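Local coordinates for Rd1NTF2_04 (Synthetic construct, PDB 6W3G), which is a de novo designed NTF2-like protein, probably made as a scaffold whose curved sheet and helices frame a pocket, at residues Arg12-Glu17 and Asp31-Pro36; Glu17-Met22 and Ile67-Asp72; Val54-His59 and Asp98-Val103; His73-Val76 and Ile81-Val84. All blocks are in the same frame, centred on the assembly; numbering follows the deposited sequence. Where two conformers were deposited one is given.

Contact 1 (Arg12-Glu17 and Asp31-Pro36); sequences RKFADE and DELFDP
Leu33 meets helix 11-24 through both of its methyl groups, and Phe14 and Glu17 receive them. CD2 of Leu33 comes within 3.7 Å of CE1 of Phe14, approaching the ring obliquely, while the two side chains run alongside in opposing senses. The same methyl lies 3.6 Å from Glu17 OE1, a plain van der Waals contact made by the carboxylate end of an extended chain. The other branch, CD1, turns to the helix backbone and sits 3.8 Å from the carbonyl oxygen of Glu17. No hydrogen bond joins the two segments.

Phe14 has CG anti to its amide nitrogen (chi1 179°), which carries the ring out from the side of its helix to the leucine. Helices 11-24 and 27-33 are the first two of the NTF2-like fold, in which helices pack against the concave side of a strongly bent sheet, and Leu33 closes the second of them, since Phe34 is the first residue to leave helical geometry. With an alanine in place of Phe14, a gap would probably open beside CD2 of Leu33. Farther out, Leu33 also packs on Met21, one turn along the first helix from Glu17. Backbone hydrogen bonds of Leu33 and Asp35 with Ile113 join the helix end and the short strand 34-35 to strand 111-118, and the carbonyl of Phe34 is held by NE of Arg50.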
loop_
_atom_site.group_PDB
_atom_site.type_symbol
_atom_site.label_atom_id
_atom_site.label_comp_id
_atom_site.label_asym_id
_atom_site.label_seq_id
_atom_site.Cartn_x
_atom_site.Cartn_y
_atom_site.Cartn_z
ATOM N N ARG A 12 10.549 5.468 -7.655
ATOM C CA ARG A 12 9.408 6.354 -7.871
ATOM C C ARG A 12 8.366 5.690 -8.764
ATOM O O ARG A 12 7.157 5.801 -8.513
ATOM C CB ARG A 12 9.896 7.669 -8.481
ATOM C CG ARG A 12 8.808 8.589 -8.990
ATOM C CD ARG A 12 7.845 9.012 -7.897
ATOM N NE ARG A 12 8.496 9.839 -6.880
ATOM C CZ ARG A 12 7.858 10.422 -5.872
ATOM N NH1 ARG A 12 6.539 10.286 -5.738
ATOM N NH2 ARG A 12 8.532 11.154 -4.996
ATOM N N LYS A 13 8.817 4.997 -9.809
ATOM C CA LYS A 13 7.897 4.230 -10.640
ATOM C C LYS A 13 7.121 3.233 -9.794
ATOM O O LYS A 13 5.898 3.111 -9.918
ATOM C CB LYS A 13 8.670 3.510 -11.741
ATOM C CG LYS A 13 7.820 2.601 -12.614
ATOM C CD LYS A 13 8.702 1.729 -13.500
ATOM N N PHE A 14 7.830 2.524 -8.913
ATOM C CA PHE A 14 7.189 1.553 -8.035
ATOM C C PHE A 14 6.127 2.216 -7.169
ATOM O O PHE A 14 4.995 1.730 -7.071
ATOM C CB PHE A 14 8.260 0.861 -7.189
ATOM C CG PHE A 14 7.710 -0.134 -6.226
ATOM C CD1 PHE A 14 7.412 -1.416 -6.636
ATOM C CD2 PHE A 14 7.479 0.221 -4.917
ATOM C CE1 PHE A 14 6.900 -2.323 -5.758
ATOM C CE2 PHE A 14 6.960 -0.690 -4.031
ATOM C CZ PHE A 14 6.672 -1.954 -4.459
ATOM N N ALA A 15 6.467 3.346 -6.539
ATOM C CA ALA A 15 5.499 4.059 -5.707
ATOM C C ALA A 15 4.284 4.496 -6.516
ATOM O O ALA A 15 3.145 4.356 -6.063
ATOM C CB ALA A 15 6.165 5.274 -5.060
ATOM N N ASP A 16 4.510 5.022 -7.723
ATOM C CA ASP A 16 3.407 5.415 -8.593
ATOM C C ASP A 16 2.492 4.231 -8.903
ATOM O O ASP A 16 1.263 4.367 -8.902
ATOM C CB ASP A 16 3.940 5.998 -9.907
ATOM C CG ASP A 16 4.476 7.418 -9.751
ATOM O OD1 ASP A 16 4.123 8.087 -8.759
ATOM O OD2 ASP A 16 5.251 7.871 -10.624
ATOM N N GLU A 17 3.077 3.076 -9.220
ATOM C CA GLU A 17 2.271 1.897 -9.525
ATOM C C GLU A 17 1.474 1.461 -8.309
ATOM O O GLU A 17 0.305 1.068 -8.419
ATOM C CB GLU A 17 3.172 0.761 -10.013
ATOM C CG GLU A 17 3.673 0.948 -11.435
ATOM C CD GLU A 17 4.632 -0.154 -11.861
ATOM O OE1 GLU A 17 4.963 -1.022 -11.024
ATOM O OE2 GLU A 17 5.065 -0.148 -13.033
ATOM N N ASP A 31 -0.269 -8.856 -7.860
ATOM C CA ASP A 31 0.658 -9.957 -8.094
ATOM C C ASP A 31 2.056 -9.447 -8.403
ATOM O O ASP A 31 3.046 -10.117 -8.092
ATOM C CB ASP A 31 0.179 -10.839 -9.249
ATOM C CG ASP A 31 -1.012 -11.699 -8.877
ATOM O OD1 ASP A 31 -1.376 -11.737 -7.685
ATOM O OD2 ASP A 31 -1.587 -12.335 -9.785
ATOM N N GLU A 32 2.166 -8.281 -9.036
ATOM C CA GLU A 32 3.487 -7.774 -9.369
ATOM C C GLU A 32 4.123 -7.047 -8.193
ATOM O O GLU A 32 5.339 -7.144 -8.002
ATOM C CB GLU A 32 3.411 -6.843 -10.582
ATOM N N LEU A 33 3.322 -6.356 -7.381
ATOM C CA LEU A 33 3.850 -5.425 -6.390
ATOM C C LEU A 33 4.040 -6.051 -5.015
ATOM O O LEU A 33 4.939 -5.634 -4.269
ATOM C CB LEU A 33 2.914 -4.222 -6.251
ATOM C CG LEU A 33 2.730 -3.350 -7.496
ATOM C CD1 LEU A 33 1.876 -2.137 -7.183
ATOM C CD2 LEU A 33 4.068 -2.927 -8.067
ATOM N N PHE A 34 3.195 -7.010 -4.646
ATOM C CA PHE A 34 3.226 -7.619 -3.327
ATOM C C PHE A 34 4.079 -8.891 -3.348
ATOM O O PHE A 34 3.942 -9.733 -4.242
ATOM C CB PHE A 34 1.811 -7.974 -2.858
ATOM C CG PHE A 34 1.000 -6.801 -2.383
ATOM C CD1 PHE A 34 1.446 -6.017 -1.331
ATOM C CD2 PHE A 34 -0.224 -6.497 -2.963
ATOM C CE1 PHE A 34 0.706 -4.945 -0.885
ATOM C CE2 PHE A 34 -0.967 -5.426 -2.516
ATOM C CZ PHE A 34 -0.504 -4.650 -1.483
ATOM N N ASP A 35 4.957 -9.026 -2.361
ATOM C CA ASP A 35 5.585 -10.316 -2.107
ATOM C C ASP A 35 4.492 -11.333 -1.813
ATOM O O ASP A 35 3.450 -10.988 -1.257
ATOM C CB ASP A 35 6.533 -10.204 -0.911
ATOM C CG ASP A 35 7.422 -11.407 -0.740
ATOM O OD1 ASP A 35 8.524 -11.417 -1.314
ATOM O OD2 ASP A 35 7.013 -12.336 -0.014
ATOM N N PRO A 36 4.698 -12.599 -2.165
ATOM C CA PRO A 36 3.674 -13.608 -1.846
ATOM C C PRO A 36 3.372 -13.714 -0.365
ATOM O O PRO A 36 2.252 -14.076 0.013
ATOM C CB PRO A 36 4.289 -14.905 -2.393
ATOM C CG PRO A 36 5.215 -14.470 -3.451
ATOM C CD PRO A 36 5.766 -13.142 -3.020
#

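Contact 2 (Glu17-Met22 and Ile67-Asp72); sequences EFREMM and IEIRID
The guanidinium group of Arg19 meets strand 66-77 at its edge, where the carbonyl oxygen of Ile69 lies nearly in its plane. In the conformer described, Arg19 NE donates to that Ile69 oxygen at 2.7 Å, with an N-H...O angle of 161°, from a position tilted out of the carbonyl plane. Deeper in the helix-sheet interface, the Phe18 ring carries CG of Met22 over one face, 3.5 Å above the plane and offset toward the rim; both residues lie on the same helix.

The Arg19 chain runs extended from CG to NE, with CG anti to the backbone nitrogen (chi1 -172°), and this reach takes NE across to the strand. On the way its CG passes 4.0 Å from CB of Ile69. The Ile69 carbonyl has a second donor, a water whose oxygen lies 2.8 Å from Ile69 O; that water is in turn held weakly by NH2 of Arg19. Met22 and Ile69 are neighbours too, but their modelled closeness is doubtful. Phe18 also meets the Phe85 ring, and Met22 rests on Ile57 of helix 50-63. Helix 17-22 and strand 67-72 run antiparallel, their axes 9.3 Å apart at 170°, a helix-on-sheet packing in which the first helix of an NTF2-like fold covers the outermost strand of its sheet.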
loop_
_atom_site.group_PDB
_atom_site.type_symbol
_atom_site.label_atom_id
_atom_site.label_comp_id
_atom_site.label_asym_id
_atom_site.label_seq_id
_atom_site.Cartn_x
_atom_site.Cartn_y
_atom_site.Cartn_z
ATOM N N GLU A 17 3.077 3.076 -9.220
ATOM C CA GLU A 17 2.271 1.897 -9.525
ATOM C C GLU A 17 1.474 1.461 -8.309
ATOM O O GLU A 17 0.305 1.068 -8.419
ATOM C CB GLU A 17 3.172 0.761 -10.013
ATOM C CG GLU A 17 3.673 0.948 -11.435
ATOM C CD GLU A 17 4.632 -0.154 -11.861
ATOM O OE1 GLU A 17 4.963 -1.022 -11.024
ATOM O OE2 GLU A 17 5.065 -0.148 -13.033
ATOM N N PHE A 18 2.093 1.527 -7.133
ATOM C CA PHE A 18 1.394 1.155 -5.913
ATOM C C PHE A 18 0.212 2.078 -5.670
ATOM O O PHE A 18 -0.875 1.627 -5.286
ATOM C CB PHE A 18 2.357 1.185 -4.731
ATOM C CG PHE A 18 1.665 1.053 -3.416
ATOM C CD1 PHE A 18 1.278 -0.183 -2.956
ATOM C CD2 PHE A 18 1.366 2.177 -2.663
ATOM C CE1 PHE A 18 0.619 -0.315 -1.756
ATOM C CE2 PHE A 18 0.698 2.056 -1.465
ATOM C CZ PHE A 18 0.322 0.805 -1.012
ATOM N N ARG A 19 0.402 3.378 -5.881
ATOM C CA ARG A 19 -0.694 4.320 -5.720
ATOM C C ARG A 19 -1.824 4.023 -6.698
ATOM O O ARG A 19 -3.004 4.071 -6.329
ATOM C CB ARG A 19 -0.157 5.737 -5.906
ATOM C CG ARG A 19 -1.140 6.809 -5.578
ATOM C CD ARG A 19 -0.481 8.171 -5.661
ATOM N NE ARG A 19 -1.486 9.225 -5.654
ATOM C CZ ARG A 19 -2.090 9.696 -6.741
ATOM N NH1 ARG A 19 -1.786 9.219 -7.941
ATOM N NH2 ARG A 19 -2.993 10.653 -6.622
ATOM N N GLU A 20 -1.486 3.708 -7.952
ATOM C CA GLU A 20 -2.507 3.385 -8.942
ATOM C C GLU A 20 -3.235 2.098 -8.579
ATOM O O GLU A 20 -4.457 2.004 -8.743
ATOM C CB GLU A 20 -1.864 3.274 -10.324
ATOM C CG GLU A 20 -2.839 3.074 -11.477
ATOM C CD GLU A 20 -3.850 4.201 -11.605
ATOM O OE1 GLU A 20 -3.571 5.323 -11.124
ATOM O OE2 GLU A 20 -4.925 3.954 -12.192
ATOM N N MET A 21 -2.504 1.089 -8.088
ATOM C CA MET A 21 -3.141 -0.156 -7.666
ATOM C C MET A 21 -4.101 0.088 -6.512
ATOM O O MET A 21 -5.163 -0.538 -6.430
ATOM C CB MET A 21 -2.087 -1.186 -7.254
ATOM C CG MET A 21 -2.652 -2.429 -6.550
ATOM S SD MET A 21 -1.365 -3.503 -5.872
ATOM C CE MET A 21 -0.890 -2.560 -4.424
ATOM N N MET A 22 -3.729 0.979 -5.593
ATOM C CA MET A 22 -4.580 1.263 -4.448
ATOM C C MET A 22 -5.909 1.897 -4.836
ATOM O O MET A 22 -6.845 1.858 -4.031
ATOM C CB MET A 22 -3.842 2.183 -3.480
ATOM C CG MET A 22 -2.668 1.531 -2.809
ATOM S SD MET A 22 -3.245 0.274 -1.673
ATOM C CE MET A 22 -3.861 1.303 -0.343
ATOM N N ILE A 67 -10.704 8.282 -1.878
ATOM C CA ILE A 67 -9.459 7.943 -1.190
ATOM C C ILE A 67 -8.314 8.645 -1.908
ATOM O O ILE A 67 -8.110 8.442 -3.112
ATOM C CB ILE A 67 -9.201 6.423 -1.141
ATOM C CG1 ILE A 67 -10.362 5.706 -0.453
ATOM C CG2 ILE A 67 -7.866 6.121 -0.389
ATOM C CD1 ILE A 67 -10.184 4.193 -0.389
ATOM N N GLU A 68 -7.586 9.479 -1.185
ATOM C CA GLU A 68 -6.455 10.226 -1.713
ATOM C C GLU A 68 -5.197 9.653 -1.087
ATOM O O GLU A 68 -5.106 9.538 0.140
ATOM C CB GLU A 68 -6.584 11.721 -1.400
ATOM C CG GLU A 68 -5.516 12.593 -2.049
ATOM C CD GLU A 68 -5.601 14.039 -1.601
ATOM O OE1 GLU A 68 -4.841 14.424 -0.690
ATOM O OE2 GLU A 68 -6.437 14.789 -2.152
ATOM N N ILE A 69 -4.236 9.268 -1.920
ATOM C CA ILE A 69 -2.981 8.702 -1.450
ATOM C C ILE A 69 -1.866 9.643 -1.857
ATOM O O ILE A 69 -1.741 9.998 -3.038
ATOM C CB ILE A 69 -2.764 7.286 -2.000
ATOM C CG1 ILE A 69 -3.884 6.375 -1.484
ATOM C CG2 ILE A 69 -1.385 6.753 -1.628
ATOM C CD1 ILE A 69 -3.818 4.973 -1.985
ATOM N N ARG A 70 -1.097 10.100 -0.878
ATOM C CA ARG A 70 0.033 10.974 -1.145
ATOM C C ARG A 70 1.294 10.256 -0.696
ATOM O O ARG A 70 1.390 9.812 0.456
ATOM C CB ARG A 70 -0.107 12.330 -0.458
ATOM C CG ARG A 70 0.007 12.290 1.012
ATOM N N ILE A 71 2.243 10.126 -1.611
ATOM C CA ILE A 71 3.535 9.528 -1.311
ATOM C C ILE A 71 4.402 10.615 -0.689
ATOM O O ILE A 71 4.795 11.563 -1.369
ATOM C CB ILE A 71 4.189 8.948 -2.574
ATOM C CG1 ILE A 71 3.249 7.948 -3.268
ATOM C CG2 ILE A 71 5.534 8.318 -2.209
ATOM C CD1 ILE A 71 2.924 6.695 -2.452
ATOM N N ASP A 72 4.705 10.481 0.606
ATOM C CA ASP A 72 5.427 11.510 1.341
ATOM C C ASP A 72 6.945 11.336 1.292
ATOM O O ASP A 72 7.674 12.307 1.081
ATOM C CB ASP A 72 4.966 11.523 2.799
ATOM C CG ASP A 72 3.496 11.916 2.947
ATOM O OD1 ASP A 72 3.007 12.738 2.147
ATOM O OD2 ASP A 72 2.826 11.395 3.863
HETATM O O HOH W 1 -2.297 12.598 -4.040
#

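Contact 3 (Val54-His59 and Asp98-Val103); sequences VDWIRH and DRYVMV
Trp56 lies on the regular helix 54-59 and Tyr100 on the extended strand 98-103. The two backbones stay well apart, and this one aromatic pair spans the interval. The side chains come from opposite directions. Tyr100 OH arrives at the edge of the indole, in its plane, 3.3 Å from CZ2 of Trp56, a contact with ring carbon and not a hydrogen bond. Behind the hydroxyl, CZ of Tyr100 is 3.8 Å from the same Trp56 CZ2, and CE2 of Tyr100 lies 4.0 Å from CH2 of Trp56. The six-membered ring of Trp56 and the phenol have centroids 5.8 Å apart and planes at 57°, an oblique meeting.

Here helix 50-63 of the NTF2-like cone faces the inner side of the bent sheet, and the pair lies deep in the protein, about 4 Å from the centre of the chain to the contact's centre. Trp56 has CG anti to the amide nitrogen (chi1 167°), which sends the indole away from the helix toward the strand. A leucine at Tyr100 would probably leave the benzo edge of Trp56 without its aromatic neighbour and open a gap between helix and sheet. Other aromatic rings continue the cluster: Tyr47 meets Trp56, while the Phe85 ring meets Tyr100 with nearly parallel planes. Val42 of strand 38-42 touches both members of the pair.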
loop_
_atom_site.group_PDB
_atom_site.type_symbol
_atom_site.label_atom_id
_atom_site.label_comp_id
_atom_site.label_asym_id
_atom_site.label_seq_id
_atom_site.Cartn_x
_atom_site.Cartn_y
_atom_site.Cartn_z
ATOM N N VAL A 54 -5.205 -7.751 -1.162
ATOM C CA VAL A 54 -6.128 -7.234 -2.173
ATOM C C VAL A 54 -7.517 -7.037 -1.586
ATOM O O VAL A 54 -8.167 -6.008 -1.819
ATOM C CB VAL A 54 -6.154 -8.189 -3.383
ATOM C CG1 VAL A 54 -7.405 -7.990 -4.209
ATOM C CG2 VAL A 54 -4.921 -7.969 -4.221
ATOM N N ASP A 55 -7.988 -8.005 -0.796
ATOM C CA ASP A 55 -9.306 -7.895 -0.182
ATOM C C ASP A 55 -9.366 -6.695 0.752
ATOM O O ASP A 55 -10.391 -6.007 0.836
ATOM C CB ASP A 55 -9.640 -9.175 0.583
ATOM C CG ASP A 55 -9.952 -10.342 -0.333
ATOM O OD1 ASP A 55 -9.930 -10.161 -1.571
ATOM O OD2 ASP A 55 -10.223 -11.445 0.187
ATOM N N TRP A 56 -8.279 -6.442 1.477
ATOM C CA TRP A 56 -8.221 -5.286 2.357
ATOM C C TRP A 56 -8.392 -4.005 1.556
ATOM O O TRP A 56 -9.193 -3.134 1.917
ATOM C CB TRP A 56 -6.898 -5.290 3.124
ATOM C CG TRP A 56 -6.606 -3.999 3.804
ATOM C CD1 TRP A 56 -7.291 -3.453 4.845
ATOM C CD2 TRP A 56 -5.554 -3.086 3.487
ATOM N NE1 TRP A 56 -6.732 -2.248 5.195
ATOM C CE2 TRP A 56 -5.661 -2.003 4.381
ATOM C CE3 TRP A 56 -4.525 -3.082 2.537
ATOM C CZ2 TRP A 56 -4.782 -0.921 4.349
ATOM C CZ3 TRP A 56 -3.654 -2.007 2.507
ATOM C CH2 TRP A 56 -3.790 -0.940 3.404
ATOM N N ILE A 57 -7.684 -3.895 0.430
ATOM C CA ILE A 57 -7.787 -2.696 -0.397
ATOM C C ILE A 57 -9.198 -2.555 -0.952
ATOM O O ILE A 57 -9.777 -1.462 -0.950
ATOM C CB ILE A 57 -6.741 -2.744 -1.530
ATOM C CG1 ILE A 57 -5.334 -2.730 -0.948
ATOM C CG2 ILE A 57 -6.935 -1.584 -2.500
ATOM C CD1 ILE A 57 -4.249 -2.978 -1.983
ATOM N N ARG A 58 -9.779 -3.656 -1.429
ATOM C CA ARG A 58 -11.105 -3.590 -2.036
ATOM C C ARG A 58 -12.168 -3.176 -1.024
ATOM O O ARG A 58 -13.100 -2.440 -1.364
ATOM C CB ARG A 58 -11.451 -4.937 -2.673
ATOM C CG ARG A 58 -10.481 -5.354 -3.763
ATOM C CD ARG A 58 -11.187 -5.967 -4.966
ATOM N NE ARG A 58 -10.314 -6.003 -6.140
ATOM C CZ ARG A 58 -9.668 -7.082 -6.584
ATOM N NH1 ARG A 58 -8.899 -6.987 -7.661
ATOM N NH2 ARG A 58 -9.790 -8.253 -5.970
ATOM N N HIS A 59 -12.043 -3.621 0.229
ATOM C CA HIS A 59 -12.975 -3.171 1.257
ATOM C C HIS A 59 -12.918 -1.656 1.430
ATOM O O HIS A 59 -13.957 -1.000 1.567
ATOM C CB HIS A 59 -12.682 -3.863 2.589
ATOM C CG HIS A 59 -13.204 -3.118 3.780
ATOM N ND1 HIS A 59 -12.484 -2.123 4.410
ATOM C CD2 HIS A 59 -14.377 -3.212 4.450
ATOM C CE1 HIS A 59 -13.189 -1.642 5.417
ATOM N NE2 HIS A 59 -14.341 -2.286 5.464
ATOM N N ASP A 98 -4.803 8.805 7.701
ATOM C CA ASP A 98 -3.951 7.731 8.171
ATOM C C ASP A 98 -2.562 7.935 7.581
ATOM O O ASP A 98 -2.374 8.678 6.611
ATOM C CB ASP A 98 -4.502 6.360 7.759
ATOM C CG ASP A 98 -5.651 5.886 8.635
ATOM O OD1 ASP A 98 -5.886 6.465 9.715
ATOM O OD2 ASP A 98 -6.317 4.911 8.240
ATOM N N ARG A 99 -1.590 7.288 8.208
ATOM C CA ARG A 99 -0.231 7.247 7.695
ATOM C C ARG A 99 0.234 5.801 7.714
ATOM O O ARG A 99 -0.052 5.063 8.659
ATOM C CB ARG A 99 0.708 8.119 8.525
ATOM C CG ARG A 99 2.175 7.962 8.180
ATOM C CD ARG A 99 3.015 8.747 9.167
ATOM N NE ARG A 99 3.073 10.154 8.809
ATOM C CZ ARG A 99 3.175 11.153 9.687
ATOM N NH1 ARG A 99 3.216 10.913 10.992
ATOM N NH2 ARG A 99 3.228 12.399 9.253
ATOM N N TYR A 100 0.898 5.404 6.639
ATOM C CA TYR A 100 1.420 4.060 6.498
ATOM C C TYR A 100 2.909 4.112 6.196
ATOM O O TYR A 100 3.408 5.049 5.553
ATOM C CB TYR A 100 0.736 3.288 5.379
ATOM C CG TYR A 100 -0.638 2.804 5.723
ATOM C CD1 TYR A 100 -1.732 3.630 5.606
ATOM C CD2 TYR A 100 -0.831 1.505 6.176
ATOM C CE1 TYR A 100 -3.009 3.172 5.932
ATOM C CE2 TYR A 100 -2.080 1.038 6.493
ATOM C CZ TYR A 100 -3.165 1.874 6.379
ATOM O OH TYR A 100 -4.418 1.398 6.707
ATOM N N VAL A 101 3.605 3.057 6.621
ATOM C CA VAL A 101 4.996 2.838 6.286
ATOM C C VAL A 101 5.077 1.510 5.558
ATOM O O VAL A 101 4.500 0.511 6.008
ATOM C CB VAL A 101 5.894 2.838 7.536
ATOM C CG1 VAL A 101 7.330 2.588 7.131
ATOM C CG2 VAL A 101 5.785 4.178 8.266
ATOM N N MET A 102 5.803 1.486 4.457
ATOM C CA MET A 102 5.900 0.303 3.617
ATOM C C MET A 102 7.354 -0.031 3.357
ATOM O O MET A 102 8.140 0.847 2.985
ATOM C CB MET A 102 5.172 0.532 2.299
ATOM C CG MET A 102 4.759 -0.732 1.614
ATOM S SD MET A 102 3.540 -0.326 0.370
ATOM C CE MET A 102 4.595 0.470 -0.836
ATOM N N VAL A 103 7.701 -1.304 3.540
ATOM C CA VAL A 103 9.039 -1.806 3.264
ATOM C C VAL A 103 8.926 -2.734 2.074
ATOM O O VAL A 103 8.110 -3.669 2.083
ATOM C CB VAL A 103 9.649 -2.514 4.478
ATOM C CG1 VAL A 103 10.996 -3.136 4.089
ATOM C CG2 VAL A 103 9.811 -1.490 5.590
#

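Contact 4 (His73-Val76 and Ile81-Val84); sequences HITV and ISIV
His73 and Val84 bond reciprocally through their backbones, and Thr75 and Ser82 do the same, so four N-H...O=C bonds hold the two strands. His73 N gives its hydrogen to Val84 O at 3.1 Å, and Val84 N returns one to His73 O at 2.9 Å. In the second pair, Thr75 N reaches Ser82 O, and Ser82 N reaches Thr75 O with an N-H...O angle of 176°, both at 2.8 Å. On the far side of strand 80-91, Ile81 and Ile83 bond through their backbones with Ala104 and Met102 of strand 94-106, and Val84 bonds also with Asp72.

Ser82 O has a further donor, a water 2.9 Å away, which also lies 3.1 Å from OG1 of Thr75. Placed between the backbone nitrogen and the carbonyl carbon (chi1 63°), that hydroxyl leans toward the neighbouring strand, 3.4 Å from CB of Ser82. His73 O receives in addition a CA-H...O contact from Ile83.

Side chains of His73, Thr75, Ser82 and Val84 share one face; there the imidazole edge meets CB of Val84, CD2 of His73 standing 3.9 Å from it. The other face is aliphatic, with Ile74 packed beside Ile83 and Val76 beside Ile81. Ile74 goes on to cover Ala11, Arg12 and Ala15 of helix 11-24. Hydrogen-bonded and non-hydrogen-bonded pairs alternate regularly, the pattern of antiparallel strands, here joined as the hairpin 66-77/80-91 at one margin of the NTF2-like sheet.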
loop_
_atom_site.group_PDB
_atom_site.type_symbol
_atom_site.label_atom_id
_atom_site.label_comp_id
_atom_site.label_asym_id
_atom_site.label_seq_id
_atom_site.Cartn_x
_atom_site.Cartn_y
_atom_site.Cartn_z
ATOM N N HIS A 73 7.432 10.119 1.495
ATOM C CA HIS A 73 8.875 9.879 1.523
ATOM C C HIS A 73 9.164 8.567 0.822
ATOM O O HIS A 73 8.490 7.566 1.076
ATOM C CB HIS A 73 9.401 9.851 2.965
ATOM C CG HIS A 73 8.999 11.046 3.769
ATOM N ND1 HIS A 73 9.509 12.305 3.534
ATOM C CD2 HIS A 73 8.121 11.180 4.791
ATOM C CE1 HIS A 73 8.967 13.162 4.380
ATOM N NE2 HIS A 73 8.122 12.506 5.155
ATOM N N ILE A 74 10.145 8.576 -0.074
ATOM C CA ILE A 74 10.681 7.351 -0.665
ATOM C C ILE A 74 12.171 7.365 -0.388
ATOM O O ILE A 74 12.857 8.299 -0.809
ATOM C CB ILE A 74 10.436 7.286 -2.176
ATOM C CG1 ILE A 74 8.974 7.489 -2.526
ATOM C CG2 ILE A 74 10.940 5.960 -2.724
ATOM C CD1 ILE A 74 8.767 7.623 -4.015
ATOM N N THR A 75 12.663 6.348 0.307
ATOM C CA THR A 75 14.084 6.267 0.618
ATOM C C THR A 75 14.586 4.890 0.236
ATOM O O THR A 75 13.902 3.883 0.444
ATOM C CB THR A 75 14.364 6.539 2.086
ATOM O OG1 THR A 75 13.733 5.544 2.891
ATOM C CG2 THR A 75 13.834 7.877 2.482
ATOM N N VAL A 76 15.771 4.853 -0.349
ATOM C CA VAL A 76 16.395 3.604 -0.749
ATOM C C VAL A 76 17.751 3.477 -0.068
ATOM O O VAL A 76 18.561 4.411 -0.095
ATOM C CB VAL A 76 16.535 3.517 -2.278
ATOM C CG1 VAL A 76 17.161 2.194 -2.675
ATOM C CG2 VAL A 76 15.176 3.699 -2.937
ATOM N N ILE A 81 13.689 -0.520 0.048
ATOM C CA ILE A 81 12.917 0.652 -0.339
ATOM C C ILE A 81 11.912 0.920 0.766
ATOM O O ILE A 81 11.086 0.057 1.090
ATOM C CB ILE A 81 12.184 0.441 -1.670
ATOM C CG1 ILE A 81 13.155 0.100 -2.790
ATOM C CG2 ILE A 81 11.348 1.665 -1.996
ATOM C CD1 ILE A 81 12.471 -0.396 -4.036
ATOM N N SER A 82 11.961 2.113 1.345
ATOM C CA SER A 82 11.012 2.485 2.383
ATOM C C SER A 82 10.148 3.612 1.854
ATOM O O SER A 82 10.675 4.596 1.325
ATOM C CB SER A 82 11.723 2.929 3.661
ATOM O OG SER A 82 10.764 3.309 4.637
ATOM N N ILE A 83 8.833 3.457 1.968
ATOM C CA ILE A 83 7.889 4.466 1.496
ATOM C C ILE A 83 6.954 4.816 2.637
ATOM O O ILE A 83 6.344 3.929 3.237
ATOM C CB ILE A 83 7.096 3.978 0.272
ATOM C CG1 ILE A 83 8.053 3.743 -0.885
ATOM C CG2 ILE A 83 6.009 5.011 -0.097
ATOM C CD1 ILE A 83 7.419 3.166 -2.126
ATOM N N VAL A 84 6.862 6.109 2.955
ATOM C CA VAL A 84 5.891 6.626 3.899
ATOM C C VAL A 84 4.828 7.322 3.072
ATOM O O VAL A 84 5.157 8.162 2.222
ATOM C CB VAL A 84 6.516 7.608 4.903
ATOM C CG1 VAL A 84 5.439 8.154 5.811
ATOM C CG2 VAL A 84 7.585 6.935 5.709
HETATM O O HOH W 2 10.920 6.601 3.455
#

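Helix 11-24 is common to contacts 1 and 2, which share Glu17 and have centres about 11 Å apart; CD1 of Leu33 reaches CA of Phe18 at 3.6 Å. Contacts 2 and 4 follow one another along strand 66-77, and Asp72 N probably bonds to Val84 O at 2.9 Å. The sheet carries on from contact 4 to contact 3 by a probable bond of 2.8 Å between Met102 N and Ile83 O. Across the interior, SD of Met22 in contact 2 lies 3.4 Å from CD1 of Ile57 in the helix of contact 3. The contacts border the interior between sheet and helices, where a pocket would be expected as in other NTF2-like proteins.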